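Long-range contacts in cell wall surface anchor family protein (Streptococcus agalactiae serogroup V, PDB 3TVY), which serves as the adhesive tip pilin of the bacterium's pili, this chain being its N3 domain of vWFA fold, which binds magnesium and probably helps attach to host surfaces: residues Asn351-Asp356 and Leu365-Lys370; Gly317-Thr322 and Ser346-Asn351; Val175-Tyr180 and Gly329-Thr334; Leu11-Leu16 and Leu167-Thr172. All coordinates share one frame; numbering follows the deposited sequence. Where two conformers were deposited one is given.

Contact 1: residues Asn351-Asp356 and Leu365-Lys370; sequences NYTNVD and LNKYFK
The ring of Tyr-368 runs obliquely past the backbone of Asn-351 and Tyr-352, its CE1 lying 3.8 Å from Asn-351 CA, and its hydroxyl ends beside Thr-353. There Thr-353 OG1 donates a short hydrogen bond to Tyr-368 OH (2.6 Å), while the phenol is also hydrogen-bonded to the carbonyl of Glu-350. The tyrosine is thus held at its tip by two neighbours. Thr-353 OG1 also accepts a bond from Lys-367 NZ at 3.2 Å, the two side chains meeting tip to tip. Lys-367 leaves the helix extended and bends at chi3 (64°), a turn that carries CE over the centre of the Tyr-368 ring, 4.0 Å above its plane. The stronger partner of its ammonium is Glu-364, in a salt bridge. The amide of Asn-351 stands at 69° to the tyrosine ring, with OD1 4.1 Å from CE1. Phe-321 stacks on Tyr-368, and Phe-169 also touches it. Strand 352-355 and the helix segment 365-370 run nearly antiparallel, at 161°, as a beta-alpha unit in which the last helix folds back across the face of the parallel sheet, from its edge strand onto strands 319-325 and 165-172, an arrangement characteristic of the Rossmann-like vWFA fold.

Contact 2: residues Gly317-Thr322 and Ser346-Asn351; sequences GYDIFT and SSKTEN
Ser-347 meets Ile-320 through both its side chain and its backbone. With OG set between its own backbone N and carbonyl carbon (chi1 66°), the hydroxyl faces the strand and accepts an almost straight bond from Ile-320 N, 2.9 Å long at 172°. The Ser-347 amide answers with a 3.2 Å bond to Ile-320 O, and Asn-351 ND2 adds a weak bond to the same oxygen. Asn-351 turns its amide at 51° to the Phe-321 ring and brings OD1 to the ring edge, 3.4 Å from CE1. One residue on, Thr-322 N donates to Asn-351 O at 2.8 Å. Thr-322 OG1 lies 2.7 Å from Ser-346 OG, which is also hydrogen-bonded to Met-342 O at the end of the preceding helix. Asp-319 and Lys-348 lie side by side, with OD1 and NZ 4.1 Å apart; two waters bridge them, one also reaching Asn-351 ND2 and the other Ser-347 OG. The bend at the end of the Lys-348 chain turns NZ to these waters. This is the connection from helix 335-344 into strand 352-355, docked on strand 319-325: the closing part of a beta-alpha-beta crossover in the parallel sheet of a vWFA domain.

Contact 3: residues Val175-Tyr180 and Gly329-Thr334; sequences VPTMSY and GDPGAT
Two loops at the carboxyl ends of neighbouring parallel strands meet here, on the side of the vWFA domain that carries the metal site; one follows strand 165-172 and the other leads from strand 319-325 into helix 335-344. Val-175 CG2, placed between the backbone N and carbonyl carbon, comes to 3.6 Å from Gly-329 O and touches Ala-333 CB at 4.1 Å. Gly-329 O itself accepts a backbone bond from Ala-333 N, closing Gly-329 to Ala-333 into a five-residue turn just before Thr-334 caps the helix. Two residues on from Val-175, Thr-177 CG2 rests against Pro-331 CD (3.9 Å), the two side chains crossing at about a right angle; a cis peptide precedes this proline. The other branch, Thr-177 OG1 (chi1 57°), is hydrogen-bonded to Thr-143 N, of a magnesium-binding residue that holds no metal in this model. Phe-231 packs on both Val-175 and Ala-333. Two waters join the backbones: one donates to Val-175 O (2.6 Å) and Asp-330 O (2.9 Å), and the other donates to Asp-330 O while accepting from Val-175 N and, weakly, from Gly-329 N. Direct contact is thus methyl packing, once against a carbonyl oxygen, while the polar link runs through water, giving Val-175 N and O and Asp-330 O partners across the contact and Gly-329 N a weak one.

Contact 4: residues Leu11-Leu16 and Leu167-Thr172; sequences LDVVVL and LIFHVT
Leu-16 lays its CD1 over one face of the His-170 imidazole, a CH-pi contact with the methyl 3.9 Å from the ring centroid and 11° off the normal. The opposite face receives Thr-172 CG2, offset toward the rim. A chi1 of -180° turns the His-170 ring away from its own backbone N and tilts it forward, to where Leu-16 sits over its face. On the other side of the sheet, Val-13 CG1 meets the edge of the Phe-169 ring in its plane, 3.5 Å from CD2. Val-13 CG2 and Leu-11 CD1 both lie 3.8 Å from Leu-167 CD2. Five backbone hydrogen bonds of 2.9 to 3.0 Å hold the strands in parallel register, alternating in direction: Leu-167 N to Asp-12 O, Val-14 N to Leu-167 O, Phe-169 N to Val-14 O, Leu-16 N to Phe-169 O and Val-171 N to Leu-16 O. These are two inner strands of the parallel, helix-flanked sheet of the vWFA fold. Helix 145-159 covers the side of Val-14 and Leu-16, while helices 33-49 and 361-370 cover that of Phe-169. Further out, His-170 NE2 is hydrogen-bonded to Tyr-61 OH. Asp-12 turns its carboxylate away to salt bridges with Arg-55 and Arg-164 and a bond to Ser-160 OG. At the strand's end, Thr-172 OG1 is bonded to Asp-18, a magnesium-binding residue in this protein though not to the metal modelled here.

Overall arrangement
Contacts 1, 2 and 4 belong to one parallel sheet and touch one another: across the sheet, 11-18 is followed by 165-172, 319-325 and the edge strand 352-355. Contacts 4 and 2 are joined where Phe-321 N meets Ile-168 O (2.8 Å), and contacts 2 and 1 share Asn-351 and link Thr-353 N to Thr-322 O (2.9 Å). Phe-169, Phe-321 and Tyr-368 bring one aromatic cluster through all three. Contact 3 stands apart, its centre 20 to 22 Å from theirs, at the metal end: the Pro-331 side chain is about 7 Å from the magnesium ion, against about 10 Å for that of His-170 and about 12 Å for Tyr-352 and Thr-322.

Contact 1: residues Asn351-Asp356 and Leu365-Lys370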
loop_
_atom_site.group_PDB
_atom_site.type_symbol
_atom_site.label_atom_id
_atom_site.label_comp_id
_atom_site.label_asym_id
_atom_site.label_seq_id
_atom_site.Cartn_x
_atom_site.Cartn_y
_atom_site.Cartn_z
ATOM N N ASN A 351 -6.638 15.699 11.847
ATOM C CA ASN A 351 -5.478 15.804 10.953
ATOM C C ASN A 351 -5.670 15.093 9.606
ATOM O O ASN A 351 -4.734 15.042 8.807
ATOM C CB ASN A 351 -4.196 15.299 11.640
ATOM C CG ASN A 351 -3.592 16.324 12.599
ATOM O OD1 ASN A 351 -4.130 17.414 12.784
ATOM N ND2 ASN A 351 -2.440 15.972 13.201
ATOM N N TYR A 352 -6.866 14.549 9.369
ATOM C CA TYR A 352 -7.216 14.028 8.056
ATOM C C TYR A 352 -8.244 14.935 7.431
ATOM O O TYR A 352 -9.251 15.245 8.052
ATOM C CB TYR A 352 -7.763 12.579 8.138
ATOM C CG TYR A 352 -8.438 12.068 6.858
ATOM C CD1 TYR A 352 -7.707 11.927 5.670
ATOM C CD2 TYR A 352 -9.813 11.716 6.841
ATOM C CE1 TYR A 352 -8.320 11.444 4.483
ATOM C CE2 TYR A 352 -10.433 11.238 5.659
ATOM C CZ TYR A 352 -9.664 11.117 4.488
ATOM O OH TYR A 352 -10.212 10.658 3.318
ATOM N N THR A 353 -7.998 15.373 6.208
ATOM C CA THR A 353 -9.051 16.038 5.431
ATOM C C THR A 353 -9.140 15.396 4.052
ATOM O O THR A 353 -8.124 15.216 3.364
ATOM C CB THR A 353 -8.797 17.567 5.236
ATOM O OG1 THR A 353 -8.504 18.182 6.495
ATOM C CG2 THR A 353 -10.032 18.266 4.593
ATOM N N ASN A 354 -10.367 15.107 3.637
ATOM C CA ASN A 354 -10.647 14.542 2.337
ATOM C C ASN A 354 -11.243 15.624 1.442
ATOM O O ASN A 354 -12.254 16.181 1.798
ATOM C CB ASN A 354 -11.669 13.440 2.519
ATOM C CG ASN A 354 -11.887 12.642 1.271
ATOM O OD1 ASN A 354 -11.031 12.581 0.369
ATOM N ND2 ASN A 354 -13.016 11.984 1.216
ATOM N N VAL A 355 -10.604 15.931 0.309
ATOM C CA VAL A 355 -11.087 16.956 -0.625
ATOM C C VAL A 355 -11.873 16.302 -1.740
ATOM O O VAL A 355 -11.634 15.123 -2.084
ATOM C CB VAL A 355 -9.918 17.778 -1.260
ATOM C CG1 VAL A 355 -9.128 18.500 -0.191
ATOM C CG2 VAL A 355 -8.973 16.876 -2.093
ATOM N N ASP A 356 -12.797 17.047 -2.326
ATOM C CA ASP A 356 -13.540 16.541 -3.477
ATOM C C ASP A 356 -13.091 17.281 -4.745
ATOM O O ASP A 356 -13.674 17.127 -5.812
ATOM C CB ASP A 356 -15.063 16.639 -3.243
ATOM C CG ASP A 356 -15.547 18.087 -3.011
ATOM O OD1 ASP A 356 -16.762 18.279 -2.790
ATOM O OD2 ASP A 356 -14.716 19.039 -3.054
ATOM N N LEU A 365 -3.020 21.203 2.755
ATOM C CA LEU A 365 -1.615 21.096 3.193
ATOM C C LEU A 365 -1.140 22.401 3.909
ATOM O O LEU A 365 -0.509 22.369 4.984
ATOM C CB LEU A 365 -0.717 20.775 1.982
ATOM C CG LEU A 365 -0.869 19.380 1.338
ATOM C CD1 LEU A 365 0.034 19.248 0.103
ATOM C CD2 LEU A 365 -0.599 18.218 2.334
ATOM N N ASN A 366 -1.466 23.542 3.312
ATOM C CA ASN A 366 -1.054 24.815 3.865
ATOM C C ASN A 366 -1.710 25.060 5.224
ATOM O O ASN A 366 -1.039 25.449 6.194
ATOM C CB ASN A 366 -1.375 25.929 2.893
ATOM C CG ASN A 366 -0.627 27.203 3.224
ATOM O OD1 ASN A 366 0.435 27.154 3.854
ATOM N ND2 ASN A 366 -1.157 28.342 2.786
ATOM N N LYS A 367 -3.016 24.807 5.290
ATOM C CA LYS A 367 -3.780 24.925 6.517
ATOM C C LYS A 367 -3.126 24.157 7.648
ATOM O O LYS A 367 -3.002 24.691 8.759
ATOM C CB LYS A 367 -5.198 24.415 6.298
ATOM C CG LYS A 367 -6.082 24.464 7.528
ATOM C CD LYS A 367 -7.349 23.622 7.314
ATOM C CE LYS A 367 -6.997 22.126 7.124
ATOM N NZ LYS A 367 -8.259 21.339 6.982
ATOM N N TYR A 368 -2.726 22.912 7.365
ATOM C CA TYR A 368 -2.039 22.055 8.351
ATOM C C TYR A 368 -0.637 22.537 8.705
ATOM O O TYR A 368 -0.264 22.515 9.871
ATOM C CB TYR A 368 -1.965 20.581 7.894
ATOM C CG TYR A 368 -3.282 19.822 8.040
ATOM C CD1 TYR A 368 -4.057 19.937 9.195
ATOM C CD2 TYR A 368 -3.744 18.989 7.022
ATOM C CE1 TYR A 368 -5.265 19.246 9.326
ATOM C CE2 TYR A 368 -4.943 18.286 7.147
ATOM C CZ TYR A 368 -5.690 18.415 8.299
ATOM O OH TYR A 368 -6.876 17.733 8.441
ATOM N N PHE A 369 0.147 22.930 7.701
ATOM C CA PHE A 369 1.424 23.582 7.954
ATOM C C PHE A 369 1.231 24.832 8.834
ATOM O O PHE A 369 2.016 25.072 9.753
ATOM C CB PHE A 369 2.153 23.938 6.654
ATOM C CG PHE A 369 3.565 24.402 6.866
ATOM C CD1 PHE A 369 4.528 23.532 7.323
ATOM C CD2 PHE A 369 3.927 25.721 6.611
ATOM C CE1 PHE A 369 5.851 23.970 7.532
ATOM C CE2 PHE A 369 5.227 26.163 6.819
ATOM C CZ PHE A 369 6.185 25.288 7.278
ATOM N N LYS A 370 0.185 25.609 8.597
ATOM C CA LYS A 370 -0.021 26.829 9.403
ATOM C C LYS A 370 -0.291 26.597 10.891
ATOM O O LYS A 370 0.047 27.473 11.693
ATOM C CB LYS A 370 -1.083 27.751 8.808
ATOM C CG LYS A 370 -0.578 28.552 7.610
ATOM C CD LYS A 370 -1.618 29.565 7.139
ATOM C CE LYS A 370 -2.616 28.951 6.179
ATOM N NZ LYS A 370 -3.566 30.009 5.696
#

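Contact 2: residues Gly317-Thr322 and Ser346-Asn351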
loop_
_atom_site.group_PDB
_atom_site.type_symbol
_atom_site.label_atom_id
_atom_site.label_comp_id
_atom_site.label_asym_id
_atom_site.label_seq_id
_atom_site.Cartn_x
_atom_site.Cartn_y
_atom_site.Cartn_z
ATOM N N GLY A 317 5.440 10.707 18.867
ATOM C CA GLY A 317 5.057 12.117 18.939
ATOM C C GLY A 317 5.057 12.993 17.680
ATOM O O GLY A 317 4.957 14.230 17.793
ATOM N N TYR A 318 5.166 12.417 16.486
ATOM C CA TYR A 318 5.188 13.274 15.291
ATOM C C TYR A 318 3.846 13.964 15.043
ATOM O O TYR A 318 2.790 13.425 15.416
ATOM C CB TYR A 318 5.516 12.499 14.004
ATOM C CG TYR A 318 6.640 11.509 14.016
ATOM C CD1 TYR A 318 7.774 11.692 14.816
ATOM C CD2 TYR A 318 6.589 10.396 13.163
ATOM C CE1 TYR A 318 8.819 10.769 14.796
ATOM C CE2 TYR A 318 7.610 9.478 13.134
ATOM C CZ TYR A 318 8.734 9.666 13.958
ATOM O OH TYR A 318 9.762 8.759 13.935
ATOM N N ASP A 319 3.876 15.113 14.369
ATOM C CA ASP A 319 2.648 15.627 13.746
ATOM C C ASP A 319 2.479 15.043 12.353
ATOM O O ASP A 319 3.327 15.251 11.478
ATOM C CB ASP A 319 2.656 17.154 13.658
ATOM C CG ASP A 319 2.641 17.806 15.029
ATOM O OD1 ASP A 319 1.572 17.803 15.675
ATOM O OD2 ASP A 319 3.699 18.315 15.436
ATOM N N ILE A 320 1.357 14.352 12.142
ATOM C CA ILE A 320 1.110 13.625 10.890
ATOM C C ILE A 320 -0.214 14.083 10.317
ATOM O O ILE A 320 -1.267 13.953 10.950
ATOM C CB ILE A 320 1.128 12.087 11.098
ATOM C CG1 ILE A 320 2.410 11.653 11.795
ATOM C CG2 ILE A 320 0.980 11.326 9.766
ATOM C CD1 ILE A 320 2.343 10.255 12.338
ATOM N N PHE A 321 -0.147 14.637 9.105
ATOM C CA PHE A 321 -1.327 15.196 8.464
ATOM C C PHE A 321 -1.607 14.399 7.220
ATOM O O PHE A 321 -0.682 14.011 6.519
ATOM C CB PHE A 321 -1.069 16.667 8.100
ATOM C CG PHE A 321 -0.700 17.541 9.287
ATOM C CD1 PHE A 321 -1.676 17.930 10.218
ATOM C CD2 PHE A 321 0.605 17.989 9.455
ATOM C CE1 PHE A 321 -1.370 18.761 11.313
ATOM C CE2 PHE A 321 0.941 18.835 10.557
ATOM C CZ PHE A 321 -0.050 19.216 11.482
ATOM N N THR A 322 -2.875 14.156 6.930
ATOM C CA THR A 322 -3.243 13.352 5.765
ATOM C C THR A 322 -4.278 14.087 4.932
ATOM O O THR A 322 -5.313 14.467 5.454
ATOM C CB THR A 322 -3.853 11.982 6.225
ATOM O OG1 THR A 322 -2.938 11.344 7.109
ATOM C CG2 THR A 322 -4.112 11.052 5.027
ATOM N N SER A 346 -3.340 9.219 10.952
ATOM C CA SER A 346 -3.007 10.615 11.181
ATOM C C SER A 346 -2.797 10.748 12.682
ATOM O O SER A 346 -3.270 9.894 13.462
ATOM C CB SER A 346 -4.126 11.522 10.668
ATOM O OG SER A 346 -4.511 11.198 9.326
ATOM N N SER A 347 -2.087 11.790 13.092
ATOM C CA SER A 347 -1.676 11.896 14.483
ATOM C C SER A 347 -2.809 12.398 15.386
ATOM O O SER A 347 -2.748 12.238 16.601
ATOM C CB SER A 347 -0.378 12.701 14.645
ATOM O OG SER A 347 -0.509 14.064 14.300
ATOM N N LYS A 348 -3.807 13.029 14.772
ATOM C CA LYS A 348 -5.092 13.348 15.414
ATOM C C LYS A 348 -6.178 13.090 14.377
ATOM O O LYS A 348 -5.915 13.101 13.158
ATOM C CB LYS A 348 -5.189 14.843 15.849
ATOM C CG LYS A 348 -4.149 15.361 16.867
ATOM C CD LYS A 348 -4.335 16.850 17.113
ATOM C CE LYS A 348 -3.397 17.381 18.190
ATOM N NZ LYS A 348 -2.027 17.436 17.621
ATOM N N THR A 349 -7.405 12.912 14.854
ATOM C CA THR A 349 -8.561 12.685 13.973
ATOM C C THR A 349 -8.800 13.873 13.051
ATOM O O THR A 349 -9.120 13.688 11.868
ATOM C CB THR A 349 -9.853 12.391 14.790
ATOM O OG1 THR A 349 -9.622 11.262 15.626
ATOM C CG2 THR A 349 -11.002 12.041 13.870
ATOM N N GLU A 350 -8.631 15.087 13.587
ATOM C CA GLU A 350 -8.817 16.294 12.784
ATOM C C GLU A 350 -7.680 16.522 11.780
ATOM O O GLU A 350 -7.746 17.436 10.991
ATOM C CB GLU A 350 -9.038 17.556 13.655
ATOM C CG GLU A 350 -7.859 17.997 14.494
ATOM C CD GLU A 350 -7.897 17.434 15.927
ATOM O OE1 GLU A 350 -7.515 18.182 16.865
ATOM O OE2 GLU A 350 -8.320 16.254 16.123
ATOM N N ASN A 351 -6.638 15.699 11.847
ATOM C CA ASN A 351 -5.478 15.804 10.953
ATOM C C ASN A 351 -5.670 15.093 9.606
ATOM O O ASN A 351 -4.734 15.042 8.807
ATOM C CB ASN A 351 -4.196 15.299 11.640
ATOM C CG ASN A 351 -3.592 16.324 12.599
ATOM O OD1 ASN A 351 -4.130 17.414 12.784
ATOM N ND2 ASN A 351 -2.440 15.972 13.201
HETATM O O HOH W 1 -1.195 18.060 14.886
HETATM O O HOH W 2 -0.112 15.595 16.576
#

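Contact 3: residues Val175-Tyr180 and Gly329-Thr334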
loop_
_atom_site.group_PDB
_atom_site.type_symbol
_atom_site.label_atom_id
_atom_site.label_comp_id
_atom_site.label_asym_id
_atom_site.label_seq_id
_atom_site.Cartn_x
_atom_site.Cartn_y
_atom_site.Cartn_z
ATOM N N VAL A 175 -7.532 3.824 0.142
ATOM C CA VAL A 175 -7.213 2.880 1.210
ATOM C C VAL A 175 -6.174 1.829 0.730
ATOM O O VAL A 175 -6.056 1.578 -0.471
ATOM C CB VAL A 175 -8.488 2.152 1.739
ATOM C CG1 VAL A 175 -9.404 3.141 2.488
ATOM C CG2 VAL A 175 -9.238 1.388 0.609
ATOM N N PRO A 176 -5.414 1.217 1.669
ATOM C CA PRO A 176 -4.436 0.199 1.305
ATOM C C PRO A 176 -5.082 -1.004 0.639
ATOM O O PRO A 176 -6.155 -1.434 1.046
ATOM C CB PRO A 176 -3.842 -0.235 2.654
ATOM C CG PRO A 176 -4.912 0.226 3.700
ATOM C CD PRO A 176 -5.392 1.508 3.113
ATOM N N THR A 177 -4.405 -1.533 -0.358
ATOM C CA THR A 177 -4.806 -2.767 -1.028
ATOM C C THR A 177 -3.701 -3.821 -0.917
ATOM O O THR A 177 -3.712 -4.857 -1.592
ATOM C CB THR A 177 -5.184 -2.500 -2.499
ATOM O OG1 THR A 177 -4.074 -1.888 -3.181
ATOM C CG2 THR A 177 -6.431 -1.607 -2.581
ATOM N N MET A 178 -2.730 -3.556 -0.043
ATOM C CA MET A 178 -1.638 -4.513 0.245
ATOM C C MET A 178 -1.238 -4.221 1.677
ATOM O O MET A 178 -1.549 -3.135 2.182
ATOM C CB MET A 178 -0.433 -4.271 -0.668
ATOM C CG MET A 178 -0.705 -4.546 -2.189
ATOM S SD MET A 178 0.614 -3.897 -3.226
ATOM C CE MET A 178 1.944 -4.998 -2.802
ATOM N N SER A 179 -0.565 -5.176 2.319
ATOM C CA SER A 179 -0.106 -5.025 3.719
ATOM C C SER A 179 1.014 -6.011 4.046
ATOM O O SER A 179 1.176 -7.023 3.349
ATOM C CB SER A 179 -1.286 -5.198 4.702
ATOM O OG SER A 179 -1.947 -6.445 4.544
ATOM N N TYR A 180 1.816 -5.738 5.076
ATOM C CA TYR A 180 2.698 -6.789 5.539
ATOM C C TYR A 180 1.907 -7.696 6.456
ATOM O O TYR A 180 0.979 -7.248 7.145
ATOM C CB TYR A 180 3.942 -6.264 6.266
ATOM C CG TYR A 180 5.001 -5.724 5.329
ATOM C CD1 TYR A 180 5.689 -6.572 4.447
ATOM C CD2 TYR A 180 5.317 -4.357 5.329
ATOM C CE1 TYR A 180 6.685 -6.054 3.580
ATOM C CE2 TYR A 180 6.294 -3.847 4.480
ATOM C CZ TYR A 180 6.972 -4.687 3.619
ATOM O OH TYR A 180 7.916 -4.148 2.783
ATOM N N GLY A 329 -13.173 4.704 -0.277
ATOM C CA GLY A 329 -13.033 3.279 0.114
ATOM C C GLY A 329 -12.838 2.282 -1.024
ATOM O O GLY A 329 -12.495 1.122 -0.790
ATOM N N ASP A 330 -13.034 2.718 -2.269
ATOM C CA ASP A 330 -12.795 1.840 -3.409
ATOM C C ASP A 330 -11.322 1.411 -3.523
ATOM O O ASP A 330 -10.421 2.207 -3.323
ATOM C CB ASP A 330 -13.317 2.476 -4.699
ATOM C CG ASP A 330 -14.830 2.576 -4.708
ATOM O OD1 ASP A 330 -15.452 1.900 -3.876
ATOM O OD2 ASP A 330 -15.402 3.321 -5.522
ATOM N N PRO A 331 -11.075 0.124 -3.801
ATOM C CA PRO A 331 -12.023 -0.994 -3.960
ATOM C C PRO A 331 -12.162 -1.776 -2.655
ATOM O O PRO A 331 -11.162 -2.110 -2.023
ATOM C CB PRO A 331 -11.360 -1.853 -5.063
ATOM C CG PRO A 331 -9.881 -1.621 -4.881
ATOM C CD PRO A 331 -9.699 -0.259 -4.198
ATOM N N GLY A 332 -13.388 -2.006 -2.223
ATOM C CA GLY A 332 -13.636 -2.925 -1.128
ATOM C C GLY A 332 -13.870 -2.401 0.277
ATOM O O GLY A 332 -14.353 -3.150 1.110
ATOM N N ALA A 333 -13.514 -1.150 0.575
ATOM C CA ALA A 333 -13.890 -0.534 1.864
ATOM C C ALA A 333 -15.155 0.320 1.731
ATOM O O ALA A 333 -15.363 0.960 0.705
ATOM C CB ALA A 333 -12.753 0.340 2.415
ATOM N N THR A 334 -15.958 0.393 2.793
ATOM C CA THR A 334 -17.077 1.325 2.794
ATOM C C THR A 334 -16.496 2.727 3.048
ATOM O O THR A 334 -15.422 2.830 3.652
ATOM C CB THR A 334 -18.095 1.016 3.908
ATOM O OG1 THR A 334 -17.471 1.199 5.186
ATOM C CG2 THR A 334 -18.657 -0.412 3.795
HETATM O O HOH W 3 -7.699 2.122 -2.387
HETATM O O HOH W 4 -10.279 4.329 -1.370
#

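Contact 4: residues Leu11-Leu16 and Leu167-Thr172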
loop_
_atom_site.group_PDB
_atom_site.type_symbol
_atom_site.label_atom_id
_atom_site.label_comp_id
_atom_site.label_asym_id
_atom_site.label_seq_id
_atom_site.Cartn_x
_atom_site.Cartn_y
_atom_site.Cartn_z
ATOM N N LEU A 11 12.371 22.170 11.764
ATOM C CA LEU A 11 11.460 21.122 11.284
ATOM C C LEU A 11 12.136 20.122 10.366
ATOM O O LEU A 11 12.845 20.501 9.442
ATOM C CB LEU A 11 10.241 21.723 10.575
ATOM C CG LEU A 11 9.371 22.786 11.264
ATOM C CD1 LEU A 11 8.203 23.138 10.358
ATOM C CD2 LEU A 11 8.868 22.352 12.575
ATOM N N ASP A 12 11.910 18.843 10.650
ATOM C CA ASP A 12 12.257 17.755 9.767
ATOM C C ASP A 12 10.943 17.209 9.216
ATOM O O ASP A 12 10.111 16.731 9.987
ATOM C CB ASP A 12 12.989 16.671 10.541
ATOM C CG ASP A 12 14.481 16.976 10.731
ATOM O OD1 ASP A 12 15.052 17.847 10.030
ATOM O OD2 ASP A 12 15.088 16.333 11.589
ATOM N N VAL A 13 10.750 17.293 7.893
ATOM C CA VAL A 13 9.440 16.971 7.279
ATOM C C VAL A 13 9.617 15.859 6.230
ATOM O O VAL A 13 10.446 15.982 5.309
ATOM C CB VAL A 13 8.783 18.234 6.601
ATOM C CG1 VAL A 13 7.423 17.927 6.018
ATOM C CG2 VAL A 13 8.666 19.402 7.575
ATOM N N VAL A 14 8.849 14.773 6.361
ATOM C CA VAL A 14 8.738 13.810 5.280
ATOM C C VAL A 14 7.379 14.041 4.569
ATOM O O VAL A 14 6.322 14.009 5.227
ATOM C CB VAL A 14 8.815 12.359 5.808
ATOM C CG1 VAL A 14 8.580 11.364 4.684
ATOM C CG2 VAL A 14 10.182 12.081 6.480
ATOM N N VAL A 15 7.415 14.288 3.253
ATOM C CA VAL A 15 6.194 14.213 2.398
ATOM C C VAL A 15 6.056 12.772 1.797
ATOM O O VAL A 15 6.977 12.255 1.155
ATOM C CB VAL A 15 6.178 15.273 1.253
ATOM C CG1 VAL A 15 4.865 15.188 0.469
ATOM C CG2 VAL A 15 6.315 16.702 1.792
ATOM N N LEU A 16 4.907 12.134 2.047
ATOM C CA LEU A 16 4.555 10.840 1.487
ATOM C C LEU A 16 3.536 11.112 0.379
ATOM O O LEU A 16 2.513 11.735 0.643
ATOM C CB LEU A 16 3.844 9.959 2.546
ATOM C CG LEU A 16 4.507 8.944 3.450
ATOM C CD1 LEU A 16 3.396 8.099 4.194
ATOM C CD2 LEU A 16 5.347 8.060 2.595
ATOM N N LEU A 167 7.476 16.191 11.376
ATOM C CA LEU A 167 6.187 16.271 10.656
ATOM C C LEU A 167 6.134 15.280 9.466
ATOM O O LEU A 167 7.137 15.068 8.761
ATOM C CB LEU A 167 5.984 17.676 10.105
ATOM C CG LEU A 167 5.489 18.902 10.881
ATOM C CD1 LEU A 167 5.887 18.974 12.316
ATOM C CD2 LEU A 167 5.998 20.097 10.137
ATOM N N ILE A 168 4.960 14.682 9.265
ATOM C CA ILE A 168 4.659 13.995 8.019
ATOM C C ILE A 168 3.415 14.596 7.354
ATOM O O ILE A 168 2.385 14.833 8.014
ATOM C CB ILE A 168 4.454 12.467 8.229
ATOM C CG1 ILE A 168 5.750 11.809 8.712
ATOM C CG2 ILE A 168 3.926 11.793 6.955
ATOM C CD1 ILE A 168 5.557 10.428 9.283
ATOM N N PHE A 169 3.546 14.854 6.054
ATOM C CA PHE A 169 2.415 15.232 5.217
ATOM C C PHE A 169 2.151 14.134 4.199
ATOM O O PHE A 169 2.999 13.847 3.347
ATOM C CB PHE A 169 2.677 16.568 4.503
ATOM C CG PHE A 169 2.706 17.768 5.433
ATOM C CD1 PHE A 169 1.553 18.504 5.671
ATOM C CD2 PHE A 169 3.889 18.160 6.055
ATOM C CE1 PHE A 169 1.570 19.620 6.523
ATOM C CE2 PHE A 169 3.915 19.286 6.914
ATOM C CZ PHE A 169 2.757 19.996 7.143
ATOM N N HIS A 170 0.966 13.546 4.260
ATOM C CA HIS A 170 0.640 12.375 3.459
ATOM C C HIS A 170 -0.500 12.688 2.486
ATOM O O HIS A 170 -1.610 12.974 2.893
ATOM C CB HIS A 170 0.343 11.180 4.400
ATOM C CG HIS A 170 -0.005 9.893 3.707
ATOM N ND1 HIS A 170 -0.606 8.842 4.374
ATOM C CD2 HIS A 170 0.143 9.486 2.417
ATOM C CE1 HIS A 170 -0.804 7.842 3.530
ATOM N NE2 HIS A 170 -0.363 8.207 2.338
ATOM N N VAL A 171 -0.204 12.642 1.184
ATOM C CA VAL A 171 -1.197 12.884 0.154
ATOM C C VAL A 171 -1.568 11.551 -0.496
ATOM O O VAL A 171 -0.680 10.862 -1.050
ATOM C CB VAL A 171 -0.669 13.834 -0.923
ATOM C CG1 VAL A 171 -1.737 14.047 -1.978
ATOM C CG2 VAL A 171 -0.295 15.156 -0.326
ATOM N N THR A 172 -2.850 11.166 -0.379
ATOM C CA THR A 172 -3.309 9.859 -0.884
ATOM C C THR A 172 -4.719 9.919 -1.486
ATOM O O THR A 172 -5.516 10.794 -1.152
ATOM C CB THR A 172 -3.231 8.754 0.223
ATOM O OG1 THR A 172 -3.617 7.487 -0.312
ATOM C CG2 THR A 172 -4.161 9.087 1.421
#